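Long-range contacts in conserved protein (PDB 1I36), which is of unknown function but binds NADP and resembles 3-hydroxyacid dehydrogenases in structure, so it is probably an NADP-dependent oxidoreductase: residues Leu1-Ile6 against Cys57-Ser62; Asp109-Gly114 against Gly153-Ile158; Gly71-Ala76 against Ser99-Lys104. The protein carries 1 engineered substitution. One frame throughout, in Å; residues are numbered along the deposited sequence.

Contact 1: Leu1-Ile6 against Cys57-Ser62. Engineered in segment 1-6: Leu-1 (natural residue Met).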
ATOM      1  N   LEU A   1      31.748 -28.434  -6.765  1.00 39.14           N
ATOM      2  CA  LEU A   1      31.810 -29.829  -7.282  1.00 38.73           C
ATOM      3  C   LEU A   1      31.157 -29.788  -8.655  1.00 35.92           C
ATOM      4  O   LEU A   1      31.713 -29.202  -9.585  1.00 37.36           O
ATOM      5  CB  LEU A   1      31.058 -30.778  -6.321  1.00 40.70           C
ATOM      6  CG  LEU A   1      31.431 -32.278  -6.236  1.00 40.62           C
ATOM      7  CD1 LEU A   1      30.573 -33.150  -7.137  1.00 38.04           C
ATOM      8  CD2 LEU A   1      32.917 -32.458  -6.542  1.00 43.33           C
ATOM      9  N   ARG A   2      29.966 -30.371  -8.762  1.00 33.00           N
ATOM     10  CA  ARG A   2      29.198 -30.369 -10.000  1.00 28.68           C
ATOM     11  C   ARG A   2      27.768 -29.900  -9.700  1.00 24.82           C
ATOM     12  O   ARG A   2      27.156 -30.349  -8.731  1.00 23.01           O
ATOM     13  CB  ARG A   2      29.113 -31.783 -10.602  1.00 29.89           C
ATOM     14  CG  ARG A   2      30.445 -32.382 -11.071  1.00 32.10           C
ATOM     15  CD  ARG A   2      30.238 -33.427 -12.156  1.00 32.16           C
ATOM     16  NE  ARG A   2      29.362 -34.520 -11.738  1.00 35.77           N
ATOM     17  CZ  ARG A   2      28.649 -35.270 -12.579  1.00 37.35           C
ATOM     18  NH1 ARG A   2      28.701 -35.045 -13.889  1.00 38.61           N
ATOM     19  NH2 ARG A   2      27.896 -36.253 -12.115  1.00 38.28           N
ATOM     20  N   VAL A   3      27.262 -28.964 -10.494  1.00 22.71           N
ATOM     21  CA  VAL A   3      25.878 -28.508 -10.334  1.00 18.76           C
ATOM     22  C   VAL A   3      25.129 -28.901 -11.619  1.00 17.08           C
ATOM     23  O   VAL A   3      25.511 -28.513 -12.725  1.00 19.95           O
ATOM     24  CB  VAL A   3      25.768 -26.969 -10.095  1.00 16.79           C
ATOM     25  CG1 VAL A   3      24.297 -26.536 -10.092  1.00 12.80           C
ATOM     26  CG2 VAL A   3      26.402 -26.594  -8.750  1.00 15.89           C
ATOM     27  N   GLY A   4      24.090 -29.717 -11.482  1.00 19.68           N
ATOM     28  CA  GLY A   4      23.323 -30.110 -12.661  1.00 19.91           C
ATOM     29  C   GLY A   4      22.058 -29.289 -12.847  1.00 18.46           C
ATOM     30  O   GLY A   4      21.418 -28.902 -11.878  1.00 18.90           O
ATOM     31  N   PHE A   5      21.716 -29.012 -14.100  1.00 17.61           N
ATOM     32  CA  PHE A   5      20.526 -28.231 -14.421  1.00 19.72           C
ATOM     33  C   PHE A   5      19.518 -29.036 -15.241  1.00 19.72           C
ATOM     34  O   PHE A   5      19.875 -29.673 -16.236  1.00 19.10           O
ATOM     35  CB  PHE A   5      20.903 -26.970 -15.239  1.00 18.23           C
ATOM     36  CG  PHE A   5      21.529 -25.878 -14.425  1.00 20.86           C
ATOM     37  CD1 PHE A   5      22.868 -25.938 -14.062  1.00 19.35           C
ATOM     38  CD2 PHE A   5      20.761 -24.810 -13.968  1.00 19.46           C
ATOM     39  CE1 PHE A   5      23.437 -24.952 -13.247  1.00 21.28           C
ATOM     40  CE2 PHE A   5      21.327 -23.816 -13.153  1.00 20.70           C
ATOM     41  CZ  PHE A   5      22.662 -23.889 -12.792  1.00 19.27           C
ATOM     42  N   ILE A   6      18.269 -29.045 -14.795  1.00 19.78           N
ATOM     43  CA  ILE A   6      17.202 -29.676 -15.561  1.00 17.44           C
ATOM     44  C   ILE A   6      16.538 -28.446 -16.170  1.00 19.45           C
ATOM     45  O   ILE A   6      16.033 -27.576 -15.445  1.00 19.42           O
ATOM     46  CB  ILE A   6      16.218 -30.431 -14.681  1.00 16.34           C
ATOM     47  CG1 ILE A   6      16.948 -31.500 -13.865  1.00 15.44           C
ATOM     48  CG2 ILE A   6      15.163 -31.098 -15.573  1.00 17.05           C
ATOM     49  CD1 ILE A   6      16.083 -32.049 -12.704  1.00 14.71           C
ATOM     50  N   CYS A  57      24.500 -35.318  -9.635  1.00 28.07           N
ATOM     51  CA  CYS A  57      25.218 -34.192  -9.047  1.00 25.80           C
ATOM     52  C   CYS A  57      24.738 -33.904  -7.629  1.00 24.73           C
ATOM     53  O   CYS A  57      23.562 -34.120  -7.315  1.00 25.87           O
ATOM     54  CB  CYS A  57      25.040 -32.951  -9.900  1.00 25.77           C
ATOM     55  SG  CYS A  57      25.685 -33.113 -11.527  1.00 28.10           S
ATOM     56  N   PRO A  58      25.639 -33.427  -6.743  1.00 22.89           N
ATOM     57  CA  PRO A  58      25.244 -33.125  -5.358  1.00 25.05           C
ATOM     58  C   PRO A  58      24.190 -32.004  -5.255  1.00 22.18           C
ATOM     59  O   PRO A  58      23.483 -31.906  -4.250  1.00 22.75           O
ATOM     60  CB  PRO A  58      26.578 -32.773  -4.686  1.00 23.61           C
ATOM     61  CG  PRO A  58      27.401 -32.248  -5.821  1.00 25.14           C
ATOM     62  CD  PRO A  58      27.085 -33.211  -6.931  1.00 25.02           C
ATOM     63  N   VAL A  59      24.078 -31.203  -6.321  1.00 21.04           N
ATOM     64  CA  VAL A  59      23.090 -30.125  -6.411  1.00 20.64           C
ATOM     65  C   VAL A  59      22.482 -30.188  -7.814  1.00 18.72           C
ATOM     66  O   VAL A  59      23.184 -30.093  -8.822  1.00 20.45           O
ATOM     67  CB  VAL A  59      23.679 -28.694  -6.165  1.00 20.53           C
ATOM     68  CG1 VAL A  59      22.539 -27.642  -6.227  1.00 18.16           C
ATOM     69  CG2 VAL A  59      24.369 -28.620  -4.756  1.00 20.36           C
ATOM     70  N   VAL A  60      21.167 -30.374  -7.852  1.00 18.57           N
ATOM     71  CA  VAL A  60      20.416 -30.460  -9.091  1.00 16.10           C
ATOM     72  C   VAL A  60      19.376 -29.338  -9.054  1.00 17.68           C
ATOM     73  O   VAL A  60      18.572 -29.281  -8.128  1.00 16.48           O
ATOM     74  CB  VAL A  60      19.665 -31.788  -9.163  1.00 16.82           C
ATOM     75  CG1 VAL A  60      18.836 -31.839 -10.465  1.00 18.17           C
ATOM     76  CG2 VAL A  60      20.693 -32.977  -9.132  1.00 18.01           C
ATOM     77  N   ILE A  61      19.431 -28.433 -10.021  1.00 17.25           N
ATOM     78  CA  ILE A  61      18.492 -27.314 -10.063  1.00 15.27           C
ATOM     79  C   ILE A  61      17.508 -27.505 -11.223  1.00 14.83           C
ATOM     80  O   ILE A  61      17.919 -27.703 -12.362  1.00 14.29           O
ATOM     81  CB  ILE A  61      19.246 -25.953 -10.265  1.00 15.64           C
ATOM     82  CG1 ILE A  61      20.176 -25.667  -9.056  1.00 13.46           C
ATOM     83  CG2 ILE A  61      18.245 -24.818 -10.427  1.00 15.51           C
ATOM     84  CD1 ILE A  61      21.129 -24.494  -9.287  1.00 13.03           C
ATOM     85  N   SER A  62      16.219 -27.435 -10.902  1.00 14.05           N
ATOM     86  CA  SER A  62      15.136 -27.578 -11.869  1.00 14.28           C
ATOM     87  C   SER A  62      14.668 -26.162 -12.231  1.00 14.58           C
ATOM     88  O   SER A  62      14.093 -25.470 -11.397  1.00 15.78           O
ATOM     89  CB  SER A  62      13.965 -28.333 -11.230  1.00 14.50           C
ATOM     90  OG  SER A  62      12.850 -28.351 -12.112  1.00 13.80           O
TER
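Ile-6 reaches Val-60 with CG1 anti to the carbonyl carbon (chi1 -58°) and CD1 extended beyond it (chi2 165°). Its CD1 lies 3.6 Å from Val-60 CG1. The Arg-2 chain bends at chi3 (-57°), which places NE. One face of its guanidinium is covered by Cys-57 SG, 3.7 Å from the plane and over its centre. The same SG is 3.8 Å from Gly-4 N, and a CB on Gly-4 would lie tightly against it. On the face opposite Ile-6 and Val-60, Phe-5 and Ile-61 lie side by side, CZ to CD1 3.9 Å.

The strands run parallel. Gly-4 N bonds Val-59 O, Ile-61 N bonds Gly-4 O, and Ile-6 N bonds Ile-61 O, each at 2.8 Å. The engineered Leu-1 presses CD1 closely on Pro-58 CD.

The Ile-6 side chain is about 4 Å from bound NADP, and Ser-62 OG bonds Asn-88, an NADP-binding residue, so the C-terminal strand ends face the cofactor site. Arg-2 also forms a salt bridge to Asp-53. Helix 10-21 packs on Val-3 and Phe-5. Strands 25-28 and 83-86 flank the pair, in the middle of the parallel, Rossmann-type part of the sheet.

Contact 2: Asp109-Gly114 against Gly153-Ile158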
ATOM      1  N   ASP A 109      13.134 -25.244  -1.790  1.00  8.37           N
ATOM      2  CA  ASP A 109      12.205 -24.362  -2.537  1.00  9.78           C
ATOM      3  C   ASP A 109      13.011 -23.059  -2.718  1.00 11.73           C
ATOM      4  O   ASP A 109      13.290 -22.397  -1.730  1.00 12.86           O
ATOM      5  CB  ASP A 109      10.985 -24.115  -1.642  1.00  9.34           C
ATOM      6  CG  ASP A 109      10.006 -23.117  -2.217  1.00 13.17           C
ATOM      7  OD1 ASP A 109      10.151 -22.711  -3.395  1.00 11.00           O
ATOM      8  OD2 ASP A 109       9.085 -22.731  -1.469  1.00  9.85           O
ATOM      9  N   ALA A 110      13.478 -22.751  -3.932  1.00 12.70           N
ATOM     10  CA  ALA A 110      14.214 -21.487  -4.139  1.00 11.98           C
ATOM     11  C   ALA A 110      13.235 -20.554  -4.857  1.00 14.00           C
ATOM     12  O   ALA A 110      12.493 -21.005  -5.709  1.00 13.92           O
ATOM     13  CB  ALA A 110      15.447 -21.727  -5.024  1.00 12.40           C
ATOM     14  N   ALA A 111      13.249 -19.261  -4.541  1.00 13.90           N
ATOM     15  CA  ALA A 111      12.347 -18.311  -5.208  1.00 12.36           C
ATOM     16  C   ALA A 111      13.164 -17.075  -5.595  1.00 14.50           C
ATOM     17  O   ALA A 111      13.822 -16.456  -4.743  1.00 12.20           O
ATOM     18  CB  ALA A 111      11.185 -17.910  -4.270  1.00 12.58           C
ATOM     19  N   ILE A 112      13.101 -16.735  -6.877  1.00 15.55           N
ATOM     20  CA  ILE A 112      13.810 -15.596  -7.447  1.00 20.94           C
ATOM     21  C   ILE A 112      13.010 -14.349  -7.058  1.00 22.58           C
ATOM     22  O   ILE A 112      11.819 -14.252  -7.357  1.00 21.42           O
ATOM     23  CB  ILE A 112      13.905 -15.734  -8.981  1.00 20.51           C
ATOM     24  CG1 ILE A 112      14.874 -16.885  -9.309  1.00 22.47           C
ATOM     25  CG2 ILE A 112      14.465 -14.432  -9.606  1.00 21.70           C
ATOM     26  CD1 ILE A 112      14.972 -17.243 -10.812  1.00 24.52           C
ATOM     27  N   MET A 113      13.666 -13.436  -6.351  1.00 24.11           N
ATOM     28  CA  MET A 113      13.032 -12.219  -5.841  1.00 29.38           C
ATOM     29  C   MET A 113      13.317 -10.964  -6.658  1.00 34.76           C
ATOM     30  O   MET A 113      13.511  -9.889  -6.100  1.00 40.16           O
ATOM     31  CB  MET A 113      13.481 -11.995  -4.388  1.00 26.61           C
ATOM     32  CG  MET A 113      13.085 -13.126  -3.446  1.00 24.50           C
ATOM     33  SD  MET A 113      11.331 -13.323  -3.497  1.00 27.05           S
ATOM     34  CE  MET A 113      10.787 -12.020  -2.466  1.00 26.67           C
ATOM     35  N   GLY A 114      13.297 -11.093  -7.973  1.00 37.61           N
ATOM     36  CA  GLY A 114      13.568  -9.949  -8.816  1.00 40.95           C
ATOM     37  C   GLY A 114      13.546 -10.289 -10.289  1.00 41.79           C
ATOM     38  O   GLY A 114      12.882 -11.247 -10.715  1.00 40.91           O
ATOM     39  N   GLY A 153       8.010 -24.725   0.188  1.00 13.88           N
ATOM     40  CA  GLY A 153       6.755 -24.013   0.098  1.00 12.74           C
ATOM     41  C   GLY A 153       6.856 -22.623   0.746  1.00 15.96           C
ATOM     42  O   GLY A 153       6.190 -21.687   0.276  1.00 12.92           O
ATOM     43  N   ASP A 154       7.704 -22.461   1.774  1.00 13.63           N
ATOM     44  CA  ASP A 154       7.826 -21.163   2.446  1.00 14.44           C
ATOM     45  C   ASP A 154       8.397 -20.073   1.563  1.00 14.95           C
ATOM     46  O   ASP A 154       7.811 -18.991   1.488  1.00 15.26           O
ATOM     47  CB  ASP A 154       8.616 -21.242   3.759  1.00 13.67           C
ATOM     48  CG  ASP A 154       7.913 -22.077   4.811  1.00 17.74           C
ATOM     49  OD1 ASP A 154       6.694 -22.322   4.696  1.00 15.57           O
ATOM     50  OD2 ASP A 154       8.579 -22.461   5.784  1.00 16.85           O
ATOM     51  N   ALA A 155       9.483 -20.366   0.845  1.00 12.13           N
ATOM     52  CA  ALA A 155      10.088 -19.373  -0.056  1.00 11.89           C
ATOM     53  C   ALA A 155       9.113 -18.926  -1.161  1.00 11.80           C
ATOM     54  O   ALA A 155       8.987 -17.724  -1.449  1.00 11.42           O
ATOM     55  CB  ALA A 155      11.365 -19.946  -0.660  1.00 10.90           C
ATOM     56  N   SER A 156       8.458 -19.891  -1.810  1.00 10.45           N
ATOM     57  CA  SER A 156       7.469 -19.581  -2.835  1.00 11.21           C
ATOM     58  C   SER A 156       6.298 -18.780  -2.226  1.00 12.92           C
ATOM     59  O   SER A 156       5.770 -17.870  -2.872  1.00 12.21           O
ATOM     60  CB  SER A 156       6.971 -20.869  -3.510  1.00 11.64           C
ATOM     61  OG  SER A 156       8.047 -21.345  -4.340  1.00 15.51           O
ATOM     62  N   ALA A 157       5.872 -19.127  -1.014  1.00 11.05           N
ATOM     63  CA  ALA A 157       4.792 -18.387  -0.362  1.00 10.33           C
ATOM     64  C   ALA A 157       5.213 -16.949  -0.114  1.00 11.74           C
ATOM     65  O   ALA A 157       4.396 -16.069  -0.235  1.00 12.12           O
ATOM     66  CB  ALA A 157       4.388 -19.031   0.994  1.00 12.93           C
ATOM     67  N   ILE A 158       6.405 -16.754   0.443  1.00 13.60           N
ATOM     68  CA  ILE A 158       6.914 -15.414   0.691  1.00 15.34           C
ATOM     69  C   ILE A 158       6.963 -14.578  -0.602  1.00 15.61           C
ATOM     70  O   ILE A 158       6.603 -13.378  -0.621  1.00 13.96           O
ATOM     71  CB  ILE A 158       8.335 -15.463   1.303  1.00 14.64           C
ATOM     72  CG1 ILE A 158       8.269 -15.981   2.735  1.00 15.73           C
ATOM     73  CG2 ILE A 158       8.965 -14.031   1.314  1.00 15.89           C
ATOM     74  CD1 ILE A 158       9.589 -16.691   3.199  1.00 15.04           C
TER
HETATM   75  O   HOH W   1       9.805 -20.546  -6.942  1.00 22.60           O
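Ala-111 and Ser-156 come within 5.6 Å, CA to CA, where strand 109-112 runs at 24° to residues 154-158, the first turn of helix 154-182. Asp-109 carries the contact. Its CG is anti to the backbone N (chi1 174°), and the carboxylate meets the start of the helix. OD1 accepts a hydrogen bond from Ser-156 OG at 2.7 Å through its syn lone pair. OD2 accepts a nearly straight bond from Ser-156 N at 2.9 Å, with the donor on the syn side but 34° out of the carboxylate plane. Gly-153 N, at the N-cap position, adds a weak bond to OD2 at 2.8 Å. The two oxygens thus hold both the amide and the hydroxyl of one serine, which fixes the rotation of the carboxylate. An alanine in place of Asp-109 would probably leave the amide and hydroxyl of Ser-156 without this acceptor and the helix start less firmly tied to the strand.

Beside this group Ala-111 CB packs on Ala-155 CB at 4.1 Å, and Ala-155 CB lies 3.3 Å from Asp-109 O. A water bridges Ala-110 O and Ser-156 OG. Val-95 of helix 92-101 touches both Asp-109 and Ser-156. Met-113 and Ile-158 pack on Met-192 of the second subunit.

The contact ties the nucleotide-binding sheet to the long helix 154-182 that leads into the helical part of the chain. The site is buried. A charged carboxylate here would probably be stabilised by the amides and the positive end of the helix.

Contact 3: Gly71-Ala76 against Ser99-Lys104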
ATOM      1  N   GLY A  71       6.360 -33.023 -13.419  1.00 18.12           N
ATOM      2  CA  GLY A  71       6.891 -34.128 -14.203  1.00 16.27           C
ATOM      3  C   GLY A  71       8.404 -34.252 -14.078  1.00 17.93           C
ATOM      4  O   GLY A  71       8.939 -35.366 -14.040  1.00 15.01           O
ATOM      5  N   ALA A  72       9.100 -33.112 -14.064  1.00 14.30           N
ATOM      6  CA  ALA A  72      10.548 -33.105 -13.926  1.00 14.79           C
ATOM      7  C   ALA A  72      10.924 -33.693 -12.566  1.00 14.57           C
ATOM      8  O   ALA A  72      11.870 -34.448 -12.471  1.00 13.63           O
ATOM      9  CB  ALA A  72      11.087 -31.674 -14.043  1.00 13.85           C
ATOM     10  N   ALA A  73      10.202 -33.316 -11.506  1.00 12.86           N
ATOM     11  CA  ALA A  73      10.511 -33.842 -10.177  1.00 13.93           C
ATOM     12  C   ALA A  73      10.253 -35.358 -10.091  1.00 15.80           C
ATOM     13  O   ALA A  73      10.985 -36.081  -9.407  1.00 14.83           O
ATOM     14  CB  ALA A  73       9.676 -33.103  -9.111  1.00 12.65           C
ATOM     15  N   ARG A  74       9.140 -35.812 -10.679  1.00 14.65           N
ATOM     16  CA  ARG A  74       8.828 -37.241 -10.676  1.00 14.99           C
ATOM     17  C   ARG A  74      10.015 -37.988 -11.296  1.00 17.20           C
ATOM     18  O   ARG A  74      10.537 -38.922 -10.695  1.00 17.60           O
ATOM     19  CB  ARG A  74       7.533 -37.515 -11.487  1.00 15.39           C
ATOM     20  CG  ARG A  74       7.279 -39.028 -11.787  1.00 20.06           C
ATOM     21  CD  ARG A  74       6.924 -39.794 -10.544  1.00 20.39           C
ATOM     22  NE  ARG A  74       5.548 -39.547 -10.131  1.00 20.28           N
ATOM     23  CZ  ARG A  74       4.943 -40.156  -9.118  1.00 19.70           C
ATOM     24  NH1 ARG A  74       5.584 -41.056  -8.390  1.00 18.99           N
ATOM     25  NH2 ARG A  74       3.685 -39.877  -8.848  1.00 21.94           N
ATOM     26  N   ARG A  75      10.500 -37.535 -12.454  1.00 16.89           N
ATOM     27  CA  ARG A  75      11.632 -38.200 -13.106  1.00 19.72           C
ATOM     28  C   ARG A  75      12.935 -38.123 -12.316  1.00 21.50           C
ATOM     29  O   ARG A  75      13.652 -39.113 -12.187  1.00 17.49           O
ATOM     30  CB  ARG A  75      11.891 -37.621 -14.496  1.00 22.37           C
ATOM     31  CG  ARG A  75      10.854 -38.027 -15.525  1.00 27.30           C
ATOM     32  CD  ARG A  75      11.232 -37.535 -16.912  1.00 30.81           C
ATOM     33  NE  ARG A  75      11.083 -36.090 -17.017  1.00 33.80           N
ATOM     34  CZ  ARG A  75       9.933 -35.460 -17.264  1.00 35.56           C
ATOM     35  NH1 ARG A  75       8.817 -36.147 -17.444  1.00 33.24           N
ATOM     36  NH2 ARG A  75       9.895 -34.129 -17.284  1.00 36.39           N
ATOM     37  N   ALA A  76      13.249 -36.936 -11.810  1.00 20.62           N
ATOM     38  CA  ALA A  76      14.480 -36.760 -11.048  1.00 18.04           C
ATOM     39  C   ALA A  76      14.429 -37.478  -9.690  1.00 18.29           C
ATOM     40  O   ALA A  76      15.421 -38.075  -9.245  1.00 20.30           O
ATOM     41  CB  ALA A  76      14.739 -35.269 -10.865  1.00 15.46           C
ATOM     42  N   SER A  99       8.211 -31.668  -3.698  1.00 11.65           N
ATOM     43  CA  SER A  99       9.068 -32.150  -2.611  1.00 15.08           C
ATOM     44  C   SER A  99       8.806 -33.644  -2.314  1.00 16.58           C
ATOM     45  O   SER A  99       9.746 -34.416  -2.118  1.00 15.64           O
ATOM     46  CB  SER A  99       8.787 -31.385  -1.322  1.00 12.73           C
ATOM     47  OG  SER A  99       9.812 -31.689  -0.390  1.00 19.22           O
ATOM     48  N   SER A 100       7.541 -34.041  -2.265  1.00 18.85           N
ATOM     49  CA  SER A 100       7.221 -35.442  -1.979  1.00 18.73           C
ATOM     50  C   SER A 100       7.732 -36.408  -3.047  1.00 17.06           C
ATOM     51  O   SER A 100       7.910 -37.598  -2.775  1.00 17.07           O
ATOM     52  CB  SER A 100       5.727 -35.620  -1.740  1.00 19.31           C
ATOM     53  OG  SER A 100       5.003 -35.437  -2.945  1.00 17.41           O
ATOM     54  N   LEU A 101       7.994 -35.897  -4.250  1.00 16.79           N
ATOM     55  CA  LEU A 101       8.513 -36.682  -5.386  1.00 16.20           C
ATOM     56  C   LEU A 101      10.024 -36.938  -5.315  1.00 16.54           C
ATOM     57  O   LEU A 101      10.550 -37.820  -5.998  1.00 16.54           O
ATOM     58  CB  LEU A 101       8.159 -35.969  -6.705  1.00 14.23           C
ATOM     59  CG  LEU A 101       6.651 -36.045  -6.963  1.00 12.62           C
ATOM     60  CD1 LEU A 101       6.272 -35.215  -8.234  1.00 14.44           C
ATOM     61  CD2 LEU A 101       6.235 -37.523  -7.142  1.00 13.54           C
ATOM     62  N   ILE A 102      10.744 -36.126  -4.562  1.00 14.65           N
ATOM     63  CA  ILE A 102      12.203 -36.322  -4.393  1.00 17.07           C
ATOM     64  C   ILE A 102      12.283 -37.253  -3.142  1.00 20.13           C
ATOM     65  O   ILE A 102      12.454 -36.815  -2.014  1.00 17.75           O
ATOM     66  CB  ILE A 102      12.913 -34.953  -4.140  1.00 16.52           C
ATOM     67  CG1 ILE A 102      12.638 -34.007  -5.337  1.00 13.16           C
ATOM     68  CG2 ILE A 102      14.442 -35.154  -3.862  1.00 15.64           C
ATOM     69  CD1 ILE A 102      12.894 -34.609  -6.737  1.00 14.51           C
ATOM     70  N   GLU A 103      12.066 -38.542  -3.366  1.00 23.24           N
ATOM     71  CA  GLU A 103      12.023 -39.536  -2.281  1.00 26.09           C
ATOM     72  C   GLU A 103      13.331 -39.907  -1.578  1.00 24.79           C
ATOM     73  O   GLU A 103      13.321 -40.318  -0.419  1.00 26.13           O
ATOM     74  CB  GLU A 103      11.336 -40.812  -2.813  1.00 29.30           C
ATOM     75  CG  GLU A 103       9.911 -40.531  -3.263  1.00 33.42           C
ATOM     76  CD  GLU A 103       9.303 -41.623  -4.149  1.00 40.03           C
ATOM     77  OE1 GLU A 103      10.022 -42.585  -4.537  1.00 37.19           O
ATOM     78  OE2 GLU A 103       8.091 -41.485  -4.476  1.00 43.60           O
ATOM     79  N   LYS A 104      14.446 -39.695  -2.249  1.00 24.38           N
ATOM     80  CA  LYS A 104      15.743 -40.050  -1.697  1.00 28.15           C
ATOM     81  C   LYS A 104      16.697 -38.879  -1.554  1.00 28.04           C
ATOM     82  O   LYS A 104      17.868 -39.081  -1.269  1.00 25.44           O
ATOM     83  CB  LYS A 104      16.413 -41.056  -2.624  1.00 31.34           C
ATOM     84  CG  LYS A 104      15.650 -42.323  -2.845  1.00 36.15           C
ATOM     85  CD  LYS A 104      16.539 -43.321  -3.559  1.00 41.78           C
ATOM     86  CE  LYS A 104      16.593 -43.091  -5.058  1.00 43.72           C
ATOM     87  NZ  LYS A 104      15.514 -43.902  -5.726  1.00 47.56           N
TER
HETATM   88  O   HOH W   2       9.963 -39.540  -8.109  1.00 19.96           O
HETATM   89  O   HOH W   3       8.472 -41.685  -7.655  1.00 34.08           O
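A leucine methyl sits on a guanidinium: Leu-101 CD2 lies 3.5 Å from the plane of the Arg-74 group, over its centre. The two side chains cross at about a right angle. The bends of the Arg-74 chain at chi2 (70°) and chi3 (76°) turn CD and NE toward the leucine, and the guanidinium then lies with one face on CD2. Leu-101 CD1 takes the inner place, against the backbone N and CA of Arg-74. Arg-74 also touches a crystal neighbour, so the lattice may contribute to this pose.

Next to the arginine, Ala-73 CB is 4.0 Å from Leu-101 CB. Ile-102 brings CD1 to 3.6 Å from Ala-73 O. Ile-102 is the centre of an inverse gamma turn.

The direct contacts are van der Waals in kind, and two waters supply the polar links. One water donates to both Arg-74 O and Leu-101 O, at 2.7 and 2.8 Å. It joins the backbones of the two segments. A second water accepts from Arg-74 NH1 at 3.0 Å and donates to Glu-103 OE2 at 3.2 Å. The opposite charges are themselves 4.7 Å apart, NH1 to OE2, so this is a water-mediated pairing at the protein surface.

Tyr-84 of strand 83-86 touches both segments, at Ala-73, Ala-76 and Ile-102. Arg-75, next to Arg-74 but pointing away from this contact, binds NADP. Helices 69-77 and 92-101 stand on either side of strand 83-86 in the chain. Their packing against each other over that strand is typical of successive beta-alpha-beta crossovers in a Rossmann-type dinucleotide-binding domain.

Along the chain contact 1 closes first, then contact 3, then contact 2. Contacts 1 and 3 are neighbours, with centres about 14 Å apart. They touch through Ile-6 CD1 and Ala-76 CB, and helix 69-77 follows strand 59-62 directly. Contact 2 lies about 19 Å from contact 1 and about 18 Å from contact 3, centre to centre, and touches neither. It shares the sheet with contact 1, and its strand 106-112 follows helix 92-101 of contact 3. Contact 1 thus builds the middle of the NADP-binding sheet, contact 3 packs two helices over it, and contact 2 joins strand 106-112, the last of the parallel run, to the long helix leading out of the nucleotide-binding part.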